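Local coordinates for uncharacterized protein (Staphylococcus aureus subsp. aureus Mu50, PDB 4QXZ), which is of unknown function but pairs a beta-barrel core domain resembling type VI secretion system proteins with a two-helix pair, at residues 97-103 / 115-121; 25-29 / 40-44; 32-38 / 151-157. All coordinates share one frame; numbering follows the deposited sequence.

Contact 1 (97-103 / 115-121); sequences LFESTVK and VFECHIY
Glu99 and His119 pair through both backbone bonds, Glu99 N to His119 O at 3.1 Å and His119 N to Glu99 O at 3.0 Å, and Thr101 with Glu117 repeats the pattern two residues on. Lys103 N to Val115 O continues this antiparallel ladder, the two strands of a beta hairpin in the barrel wall. Between these rungs lie the non-hydrogen-bonded pairs Phe98–Ile120, Ser100–Cys118 and Val102–Phe116, whose side chains share one face. There Ile120 CG1 sits over a face of the Phe98 ring, 4.0 Å from its centroid, while Cys118 SG approaches that ring obliquely and lies 3.6 Å from Ser100 CB. Val102 CG2 meets Phe116 CE2 at 3.9 Å. On the other face Leu97 CB stands over the centre of the Tyr121 ring, 3.8 Å from its centroid, because Tyr121 CG lies between its backbone N and carbonyl carbon (chi1 75°), which folds the ring back across the neighbouring strand. Tyr121 OH is bonded to Asp83. A water joins Leu97 N to Tyr121 O. The two faces thus differ: one is largely apolar and packs on Trp58 and Phe29, the other is mixed, with Leu97 and Tyr121 at one end and the polar Glu99, Thr101, Glu117 and His119 along it.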
loop_
_atom_site.group_PDB
_atom_site.type_symbol
_atom_site.label_atom_id
_atom_site.label_comp_id
_atom_site.label_asym_id
_atom_site.label_seq_id
_atom_site.Cartn_x
_atom_site.Cartn_y
_atom_site.Cartn_z
ATOM N N LEU A 97 -5.697 0.996 15.235
ATOM C CA LEU A 97 -5.742 0.048 16.329
ATOM C C LEU A 97 -6.398 -1.232 15.825
ATOM O O LEU A 97 -7.480 -1.169 15.260
ATOM C CB LEU A 97 -6.533 0.638 17.490
ATOM C CG LEU A 97 -6.295 2.126 17.814
ATOM C CD1 LEU A 97 -7.170 2.548 18.980
ATOM C CD2 LEU A 97 -4.841 2.408 18.137
ATOM N N PHE A 98 -5.732 -2.377 15.999
ATOM C CA PHE A 98 -6.309 -3.667 15.635
ATOM C C PHE A 98 -6.158 -4.706 16.727
ATOM O O PHE A 98 -5.241 -4.659 17.551
ATOM C CB PHE A 98 -5.645 -4.249 14.398
ATOM C CG PHE A 98 -5.730 -3.384 13.190
ATOM C CD1 PHE A 98 -4.823 -2.358 12.997
ATOM C CD2 PHE A 98 -6.685 -3.623 12.224
ATOM C CE1 PHE A 98 -4.891 -1.560 11.880
ATOM C CE2 PHE A 98 -6.753 -2.838 11.099
ATOM C CZ PHE A 98 -5.854 -1.807 10.921
ATOM N N GLU A 99 -7.064 -5.669 16.694
ATOM C CA GLU A 99 -6.937 -6.878 17.478
ATOM C C GLU A 99 -6.673 -7.972 16.459
ATOM O O GLU A 99 -7.444 -8.117 15.496
ATOM C CB GLU A 99 -8.219 -7.155 18.274
ATOM C CG GLU A 99 -8.138 -8.380 19.187
ATOM C CD GLU A 99 -9.413 -8.622 20.019
ATOM O OE1 GLU A 99 -10.373 -7.832 19.834
ATOM O OE2 GLU A 99 -9.472 -9.582 20.848
ATOM N N SER A 100 -5.602 -8.743 16.659
ATOM C CA SER A 100 -5.228 -9.741 15.665
ATOM C C SER A 100 -4.629 -11.038 16.195
ATOM O O SER A 100 -4.222 -11.143 17.372
ATOM C CB SER A 100 -4.249 -9.111 14.657
ATOM O OG SER A 100 -3.004 -8.852 15.254
ATOM N N THR A 101 -4.574 -12.016 15.282
ATOM C CA THR A 101 -3.893 -13.298 15.502
ATOM C C THR A 101 -2.964 -13.610 14.335
ATOM O O THR A 101 -3.233 -13.220 13.181
ATOM C CB THR A 101 -4.904 -14.453 15.614
ATOM O OG1 THR A 101 -5.772 -14.409 14.485
ATOM C CG2 THR A 101 -5.755 -14.327 16.876
ATOM N N VAL A 102 -1.888 -14.338 14.622
ATOM C CA VAL A 102 -0.972 -14.772 13.567
ATOM C C VAL A 102 -1.595 -15.908 12.750
ATOM O O VAL A 102 -2.001 -16.936 13.304
ATOM C CB VAL A 102 0.381 -15.230 14.130
ATOM C CG1 VAL A 102 1.338 -15.564 12.986
ATOM C CG2 VAL A 102 0.967 -14.152 15.038
ATOM N N LYS A 103 -1.664 -15.708 11.435
ATOM C CA LYS A 103 -2.302 -16.645 10.514
ATOM C C LYS A 103 -1.285 -17.569 9.838
ATOM O O LYS A 103 -1.549 -18.753 9.667
ATOM C CB LYS A 103 -3.031 -15.856 9.452
ATOM C CG LYS A 103 -3.957 -16.666 8.588
ATOM C CD LYS A 103 -4.482 -15.794 7.459
ATOM C CE LYS A 103 -5.979 -15.980 7.265
ATOM N NZ LYS A 103 -6.311 -17.358 6.807
ATOM N N VAL A 115 1.857 -13.038 8.208
ATOM C CA VAL A 115 0.513 -12.573 7.881
ATOM C C VAL A 115 -0.331 -12.601 9.156
ATOM O O VAL A 115 -0.334 -13.605 9.871
ATOM C CB VAL A 115 -0.111 -13.488 6.804
ATOM C CG1 VAL A 115 -1.584 -13.151 6.564
ATOM C CG2 VAL A 115 0.678 -13.383 5.498
ATOM N N PHE A 116 -1.033 -11.508 9.450
ATOM C CA PHE A 116 -1.964 -11.455 10.598
ATOM C C PHE A 116 -3.378 -11.286 10.128
ATOM O O PHE A 116 -3.610 -10.585 9.160
ATOM C CB PHE A 116 -1.690 -10.254 11.507
ATOM C CG PHE A 116 -0.282 -10.171 12.006
ATOM C CD1 PHE A 116 0.728 -9.736 11.179
ATOM C CD2 PHE A 116 0.019 -10.511 13.304
ATOM C CE1 PHE A 116 2.019 -9.659 11.639
ATOM C CE2 PHE A 116 1.301 -10.443 13.777
ATOM C CZ PHE A 116 2.308 -10.015 12.943
ATOM N N GLU A 117 -4.322 -11.879 10.858
ATOM C CA GLU A 117 -5.751 -11.615 10.662
ATOM C C GLU A 117 -6.191 -10.503 11.619
ATOM O O GLU A 117 -6.154 -10.677 12.825
ATOM C CB GLU A 117 -6.566 -12.884 10.929
ATOM C CG GLU A 117 -8.044 -12.770 10.559
ATOM C CD GLU A 117 -8.908 -13.863 11.198
ATOM O OE1 GLU A 117 -8.567 -15.063 11.026
ATOM O OE2 GLU A 117 -9.929 -13.525 11.867
ATOM N N CYS A 118 -6.631 -9.376 11.077
ATOM C CA CYS A 118 -6.850 -8.187 11.860
ATOM C C CYS A 118 -8.293 -7.739 11.807
ATOM O O CYS A 118 -8.958 -7.910 10.789
ATOM C CB CYS A 118 -5.948 -7.064 11.338
ATOM S SG CYS A 118 -4.188 -7.440 11.481
ATOM N N HIS A 119 -8.762 -7.181 12.916
ATOM C CA HIS A 119 -10.069 -6.544 13.011
ATOM C C HIS A 119 -9.863 -5.167 13.635
ATOM O O HIS A 119 -9.314 -5.052 14.726
ATOM C CB HIS A 119 -11.012 -7.395 13.878
ATOM C CG HIS A 119 -10.958 -8.864 13.560
ATOM N ND1 HIS A 119 -11.289 -9.367 12.316
ATOM C CD2 HIS A 119 -10.594 -9.932 14.313
ATOM C CE1 HIS A 119 -11.133 -10.679 12.319
ATOM N NE2 HIS A 119 -10.717 -11.048 13.518
ATOM N N ILE A 120 -10.289 -4.127 12.943
ATOM C CA ILE A 120 -9.995 -2.768 13.378
ATOM C C ILE A 120 -10.868 -2.368 14.557
ATOM O O ILE A 120 -11.946 -2.928 14.749
ATOM C CB ILE A 120 -10.201 -1.763 12.226
ATOM C CG1 ILE A 120 -9.266 -0.569 12.392
ATOM C CG2 ILE A 120 -11.668 -1.313 12.126
ATOM C CD1 ILE A 120 -9.275 0.354 11.192
ATOM N N TYR A 121 -10.400 -1.415 15.361
ATOM C CA TYR A 121 -11.257 -0.841 16.408
ATOM C C TYR A 121 -10.941 0.628 16.713
ATOM O O TYR A 121 -9.883 1.141 16.340
ATOM C CB TYR A 121 -11.279 -1.717 17.675
ATOM C CG TYR A 121 -10.052 -1.671 18.542
ATOM C CD1 TYR A 121 -9.902 -0.709 19.542
ATOM C CD2 TYR A 121 -9.055 -2.633 18.409
ATOM C CE1 TYR A 121 -8.760 -0.682 20.358
ATOM C CE2 TYR A 121 -7.917 -2.617 19.206
ATOM C CZ TYR A 121 -7.762 -1.646 20.188
ATOM O OH TYR A 121 -6.595 -1.655 20.968
HETATM O O HOH W 1 -8.237 2.556 14.888
#

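Contact 2 (25-29 / 40-44); sequences KAVRF and EYELE
Arg28 reaches Glu40 side-on, NE to OE2 at 3.1 Å and NH2 to OE1 at 2.9 Å, each nitrogen serving a different oxygen. The second bond is nearly straight (173°) and uses the syn lone pair of OE1; the first meets OE2 on its syn side, somewhat out of the carboxylate plane. With the two planar groups only 25° apart, this salt bridge holds both nearly coplanar. The Arg28 chain gets there by a bend at chi3 (68°), whereas Glu40 stays extended. Gln30 NE2 also binds Glu40 OE1, so the carboxylate has a second partner.

Backbone polar groups are linked directly and through water. Tyr41 N donates to Phe29 O at 3.1 Å, and one water accepts from Phe29 N while lying within hydrogen-bonding distance of Glu40 OE2 and Tyr41 O. Val27 and Arg28 both face Val87, a classic beta bulge in strand 23-32 on its edge with strand 82-88.

The remaining contacts are apolar. The side chains of Phe29 and Tyr41 run alongside each other, pointing the same way, with Phe29 CD2 3.8 Å from Tyr41 CD1. Leu43 points at strand 23-32 and spreads its two methyls: CD2 rests on Phe29 CB at 3.7 Å, and CD1 lies against the backbone at Ala26 O, 3.3 Å away. Phe29 continues inward to Phe116, and Tyr41 meets Phe72 and His68 edge-to-face. As strand 38-41 gives way to a loop, direct backbone bonding is thus replaced by water and leucine packing, and the ion pair joins through side chains two segments that share a single direct backbone bond.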
loop_
_atom_site.group_PDB
_atom_site.type_symbol
_atom_site.label_atom_id
_atom_site.label_comp_id
_atom_site.label_asym_id
_atom_site.label_seq_id
_atom_site.Cartn_x
_atom_site.Cartn_y
_atom_site.Cartn_z
ATOM N N LYS A 25 0.282 0.985 2.668
ATOM C CA LYS A 25 1.647 0.632 3.039
ATOM C C LYS A 25 1.848 0.803 4.550
ATOM O O LYS A 25 1.605 1.871 5.114
ATOM C CB LYS A 25 2.661 1.467 2.263
ATOM C CG LYS A 25 4.109 1.002 2.430
ATOM C CD LYS A 25 5.112 2.094 2.056
ATOM C CE LYS A 25 6.540 1.624 2.266
ATOM N NZ LYS A 25 7.428 2.803 2.452
ATOM N N ALA A 26 2.316 -0.264 5.186
ATOM C CA ALA A 26 2.511 -0.288 6.627
ATOM C C ALA A 26 3.950 0.086 6.913
ATOM O O ALA A 26 4.850 -0.643 6.531
ATOM C CB ALA A 26 2.193 -1.685 7.178
ATOM N N VAL A 27 4.160 1.200 7.608
ATOM C CA VAL A 27 5.512 1.683 7.906
ATOM C C VAL A 27 5.967 1.574 9.375
ATOM O O VAL A 27 7.143 1.798 9.668
ATOM C CB VAL A 27 5.705 3.120 7.399
ATOM C CG1 VAL A 27 5.754 3.113 5.882
ATOM C CG2 VAL A 27 4.589 4.021 7.901
ATOM N N ARG A 28 5.056 1.238 10.291
ATOM C CA ARG A 28 5.444 0.897 11.665
ATOM C C ARG A 28 4.533 -0.137 12.272
ATOM O O ARG A 28 3.317 -0.158 12.025
ATOM C CB ARG A 28 5.468 2.119 12.578
ATOM C CG ARG A 28 6.464 3.178 12.152
ATOM C CD ARG A 28 6.370 4.390 13.043
ATOM N NE ARG A 28 6.830 4.116 14.393
ATOM C CZ ARG A 28 6.884 5.032 15.349
ATOM N NH1 ARG A 28 6.493 6.281 15.108
ATOM N NH2 ARG A 28 7.323 4.697 16.546
ATOM N N PHE A 29 5.127 -0.983 13.101
ATOM C CA PHE A 29 4.392 -2.077 13.699
ATOM C C PHE A 29 4.742 -2.174 15.157
ATOM O O PHE A 29 5.917 -2.187 15.502
ATOM C CB PHE A 29 4.741 -3.379 13.005
ATOM C CG PHE A 29 4.038 -4.564 13.590
ATOM C CD1 PHE A 29 2.657 -4.682 13.485
ATOM C CD2 PHE A 29 4.746 -5.556 14.247
ATOM C CE1 PHE A 29 1.993 -5.766 14.040
ATOM C CE2 PHE A 29 4.097 -6.649 14.786
ATOM C CZ PHE A 29 2.719 -6.760 14.685
ATOM N N GLU A 40 8.142 -2.551 19.636
ATOM C CA GLU A 40 8.131 -2.153 18.241
ATOM C C GLU A 40 9.076 -3.034 17.438
ATOM O O GLU A 40 10.221 -3.243 17.823
ATOM C CB GLU A 40 8.543 -0.669 18.066
ATOM C CG GLU A 40 8.640 -0.262 16.587
ATOM C CD GLU A 40 8.335 1.198 16.292
ATOM O OE1 GLU A 40 7.991 1.967 17.211
ATOM O OE2 GLU A 40 8.436 1.577 15.108
ATOM N N TYR A 41 8.613 -3.522 16.297
ATOM C CA TYR A 41 9.476 -4.311 15.417
ATOM C C TYR A 41 9.808 -3.513 14.166
ATOM O O TYR A 41 8.928 -2.944 13.534
ATOM C CB TYR A 41 8.808 -5.636 15.062
ATOM C CG TYR A 41 8.498 -6.468 16.279
ATOM C CD1 TYR A 41 7.319 -6.287 16.985
ATOM C CD2 TYR A 41 9.387 -7.426 16.737
ATOM C CE1 TYR A 41 7.032 -7.041 18.105
ATOM C CE2 TYR A 41 9.106 -8.188 17.859
ATOM C CZ TYR A 41 7.926 -7.986 18.540
ATOM O OH TYR A 41 7.636 -8.732 19.652
ATOM N N GLU A 42 11.086 -3.480 13.824
ATOM C CA GLU A 42 11.563 -2.760 12.651
ATOM C C GLU A 42 11.175 -3.512 11.357
ATOM O O GLU A 42 11.552 -4.676 11.144
ATOM C CB GLU A 42 13.087 -2.552 12.751
ATOM C CG GLU A 42 13.772 -1.938 11.527
ATOM C CD GLU A 42 13.435 -0.470 11.294
ATOM O OE1 GLU A 42 12.668 0.116 12.094
ATOM O OE2 GLU A 42 13.947 0.100 10.301
ATOM N N LEU A 43 10.445 -2.805 10.493
ATOM C CA LEU A 43 9.887 -3.370 9.284
ATOM C C LEU A 43 10.884 -3.361 8.144
ATOM O O LEU A 43 11.504 -2.330 7.855
ATOM C CB LEU A 43 8.617 -2.601 8.888
ATOM C CG LEU A 43 7.407 -2.696 9.844
ATOM C CD1 LEU A 43 6.184 -2.039 9.247
ATOM C CD2 LEU A 43 7.060 -4.129 10.174
ATOM N N GLU A 44 11.050 -4.521 7.514
ATOM C CA GLU A 44 11.677 -4.606 6.200
ATOM C C GLU A 44 10.673 -4.202 5.122
ATOM O O GLU A 44 11.014 -3.502 4.146
ATOM C CB GLU A 44 12.157 -6.027 5.930
ATOM C CG GLU A 44 13.396 -6.407 6.721
ATOM C CD GLU A 44 14.657 -5.735 6.204
ATOM O OE1 GLU A 44 14.849 -5.675 4.962
ATOM O OE2 GLU A 44 15.455 -5.269 7.047
HETATM O O HOH W 2 7.912 -0.499 13.354
#

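Contact 3 (32-38 / 151-157); sequences VNEHGRI and RMMQSKP
Arg151 grips a single carbonyl, His35 O, with two nitrogens: NE at 3.0 Å and NH2 at 2.8 Å from that oxygen, both in the carbonyl plane and in the plane of the guanidinium. A chain that leaves anti to the backbone N (chi1 -176°) and bends at chi3 sets this edge toward the turn. Close by, the packing is dense around Gly36, whose CA lies 3.6 Å from Pro157 CG and whose backbone has positive phi. Ser155 OG is 2.8 Å from Gly36 O and also near Arg151 O, so its one proton has two possible acceptors. Met152 CE rests against His35 O, and Pro157 CB comes within 3.3 Å of Asn33 O. Val32 CG1 and Ile38 CG1 each lie 3.9 Å from Ser155 CB.

The turn is the type I beta turn Asn33–Gly36, which links strands 23-32 and 38-41 of the barrel and here meets the C-terminal end of helix 142-155, one member of the two-helix pair. Asn33 OD1 braces the turn by accepting Arg37 N at 3.0 Å, from above its carbonyl plane. At the helix end Arg85 NH2 binds Ser155 O, and just past it Tyr127 OH binds Pro157 O.

The outer side is looser and solvent-exposed. Arg37 lays its guanidinium flat on that of Arg151, centres 4.0 Å apart and planes at 9°, an offset stack of two like charges. Farther round, the side chain of Glu34 leads off from the helix.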
loop_
_atom_site.group_PDB
_atom_site.type_symbol
_atom_site.label_atom_id
_atom_site.label_comp_id
_atom_site.label_asym_id
_atom_site.label_seq_id
_atom_site.Cartn_x
_atom_site.Cartn_y
_atom_site.Cartn_z
ATOM N N VAL A 32 1.357 -4.223 21.939
ATOM C CA VAL A 32 1.143 -3.656 23.241
ATOM C C VAL A 32 0.578 -4.665 24.203
ATOM O O VAL A 32 -0.346 -5.356 23.886
ATOM C CB VAL A 32 0.159 -2.511 23.145
ATOM C CG1 VAL A 32 0.151 -1.702 24.407
ATOM C CG2 VAL A 32 0.539 -1.626 22.010
ATOM N N ASN A 33 1.165 -4.759 25.370
ATOM C CA ASN A 33 0.652 -5.603 26.433
ATOM C C ASN A 33 -0.270 -4.907 27.432
ATOM O O ASN A 33 -0.602 -3.781 27.281
ATOM C CB ASN A 33 1.800 -6.355 27.109
ATOM C CG ASN A 33 2.554 -5.525 28.089
ATOM O OD1 ASN A 33 2.260 -4.388 28.296
ATOM N ND2 ASN A 33 3.543 -6.098 28.679
ATOM N N GLU A 34 -0.673 -5.617 28.460
ATOM C CA GLU A 34 -1.645 -5.189 29.437
ATOM C C GLU A 34 -1.259 -3.950 30.125
ATOM O O GLU A 34 -2.088 -3.198 30.561
ATOM C CB GLU A 34 -1.634 -6.132 30.584
ATOM C CG GLU A 34 -2.094 -7.530 30.395
ATOM C CD GLU A 34 -1.901 -8.258 31.692
ATOM O OE1 GLU A 34 -1.248 -7.674 32.578
ATOM O OE2 GLU A 34 -2.455 -9.366 31.853
ATOM N N HIS A 35 0.019 -3.813 30.337
ATOM C CA HIS A 35 0.550 -2.744 31.098
ATOM C C HIS A 35 0.882 -1.609 30.267
ATOM O O HIS A 35 1.610 -0.753 30.704
ATOM C CB HIS A 35 1.798 -3.174 31.812
ATOM C CG HIS A 35 1.602 -4.356 32.667
ATOM N ND1 HIS A 35 0.719 -4.381 33.631
ATOM C CD2 HIS A 35 2.200 -5.575 32.660
ATOM C CE1 HIS A 35 0.753 -5.547 34.222
ATOM N NE2 HIS A 35 1.661 -6.278 33.626
ATOM N N GLY A 36 0.431 -1.624 29.034
ATOM C CA GLY A 36 0.765 -0.571 28.089
ATOM C C GLY A 36 2.197 -0.429 27.659
ATOM O O GLY A 36 2.661 0.641 27.412
ATOM N N ARG A 37 2.883 -1.535 27.542
ATOM C CA ARG A 37 4.255 -1.551 27.148
ATOM C C ARG A 37 4.341 -1.983 25.722
ATOM O O ARG A 37 3.756 -2.959 25.334
ATOM C CB ARG A 37 5.045 -2.467 28.064
ATOM C CG ARG A 37 4.894 -2.043 29.515
ATOM C CD ARG A 37 5.900 -2.649 30.482
ATOM N NE ARG A 37 6.351 -1.670 31.477
ATOM C CZ ARG A 37 7.112 -0.606 31.221
ATOM N NH1 ARG A 37 7.525 -0.335 29.998
ATOM N NH2 ARG A 37 7.472 0.202 32.208
ATOM N N ILE A 38 5.052 -1.185 24.950
ATOM C CA ILE A 38 5.152 -1.340 23.512
ATOM C C ILE A 38 6.385 -2.143 23.197
ATOM O O ILE A 38 7.466 -1.800 23.650
ATOM C CB ILE A 38 5.291 0.026 22.803
ATOM C CG1 ILE A 38 3.991 0.818 22.917
ATOM C CG2 ILE A 38 5.650 -0.155 21.325
ATOM C CD1 ILE A 38 4.103 2.285 22.547
ATOM N N ARG A 151 2.046 6.266 30.537
ATOM C CA ARG A 151 2.436 5.295 29.559
ATOM C C ARG A 151 1.259 4.663 28.885
ATOM O O ARG A 151 1.210 4.549 27.703
ATOM C CB ARG A 151 3.308 4.239 30.205
ATOM C CG ARG A 151 3.867 3.219 29.257
ATOM C CD ARG A 151 4.649 2.117 29.927
ATOM N NE ARG A 151 3.824 1.300 30.809
ATOM C CZ ARG A 151 3.752 1.350 32.133
ATOM N NH1 ARG A 151 4.432 2.210 32.852
ATOM N NH2 ARG A 151 2.953 0.507 32.753
ATOM N N MET A 152 0.286 4.285 29.672
ATOM C CA MET A 152 -0.899 3.716 29.153
ATOM C C MET A 152 -1.694 4.721 28.348
ATOM O O MET A 152 -2.357 4.344 27.427
ATOM C CB MET A 152 -1.704 3.057 30.235
ATOM C CG MET A 152 -0.949 1.937 30.917
ATOM S SD MET A 152 -1.760 1.078 32.215
ATOM C CE MET A 152 -0.361 0.667 33.006
ATOM N N MET A 153 -1.677 5.993 28.699
ATOM C CA MET A 153 -2.407 6.912 27.863
ATOM C C MET A 153 -1.891 6.991 26.445
ATOM O O MET A 153 -2.639 7.253 25.557
ATOM C CB MET A 153 -2.568 8.295 28.465
ATOM C CG MET A 153 -3.746 8.449 29.431
ATOM S SD MET A 153 -5.403 8.218 28.961
ATOM C CE MET A 153 -5.629 9.683 28.133
ATOM N N GLN A 154 -0.600 6.897 26.239
ATOM C CA GLN A 154 -0.093 6.787 24.900
ATOM C C GLN A 154 -0.286 5.484 24.136
ATOM O O GLN A 154 -0.672 5.497 23.004
ATOM C CB GLN A 154 1.362 7.133 24.916
ATOM C CG GLN A 154 1.626 8.573 25.204
ATOM C CD GLN A 154 0.887 9.481 24.271
ATOM O OE1 GLN A 154 0.946 9.349 23.074
ATOM N NE2 GLN A 154 0.189 10.399 24.823
ATOM N N SER A 155 0.026 4.373 24.768
ATOM C CA SER A 155 -0.051 3.052 24.170
ATOM C C SER A 155 -1.429 2.483 23.989
ATOM O O SER A 155 -1.665 1.692 23.143
ATOM C CB SER A 155 0.819 2.060 24.914
ATOM O OG SER A 155 0.410 1.902 26.250
ATOM N N LYS A 156 -2.305 2.920 24.855
ATOM C CA LYS A 156 -3.714 2.520 24.913
ATOM C C LYS A 156 -4.058 1.065 25.000
ATOM O O LYS A 156 -4.831 0.616 24.212
ATOM C CB LYS A 156 -4.396 3.115 23.718
ATOM C CG LYS A 156 -4.294 4.620 23.700
ATOM C CD LYS A 156 -4.535 5.217 22.328
ATOM C CE LYS A 156 -3.991 6.634 22.189
ATOM N NZ LYS A 156 -3.799 7.031 20.765
ATOM N N PRO A 157 -3.506 0.316 25.946
ATOM C CA PRO A 157 -3.845 -1.110 25.991
ATOM C C PRO A 157 -5.359 -1.344 26.102
ATOM O O PRO A 157 -6.091 -0.470 26.604
ATOM C CB PRO A 157 -3.117 -1.616 27.249
ATOM C CG PRO A 157 -2.798 -0.401 28.056
ATOM C CD PRO A 157 -2.682 0.746 27.088
#

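How the contacts relate
Contacts 1 and 2 belong to one curled antiparallel sheet, each within its own hairpin, and they meet in the barrel interior where Phe116 CZ lies 3.7 Å from Phe29 CZ. Their polar groups, Glu117 and His119 or the Arg28–Glu40 pair, lie toward the surface. Contact 3 instead ties the turn of contact 2's hairpin to helix 142-155, buried at Gly36, Ser155 and Pro157 and exposed at Arg37; contact 1 is nested in the long loop it closes. Contact 1 is the most regular, a ladder of backbone bonds; contact 2 has fewer such bonds and adds a salt bridge; contact 3 turns on an arginine gripping one backbone carbonyl, beside close packing at a glycine.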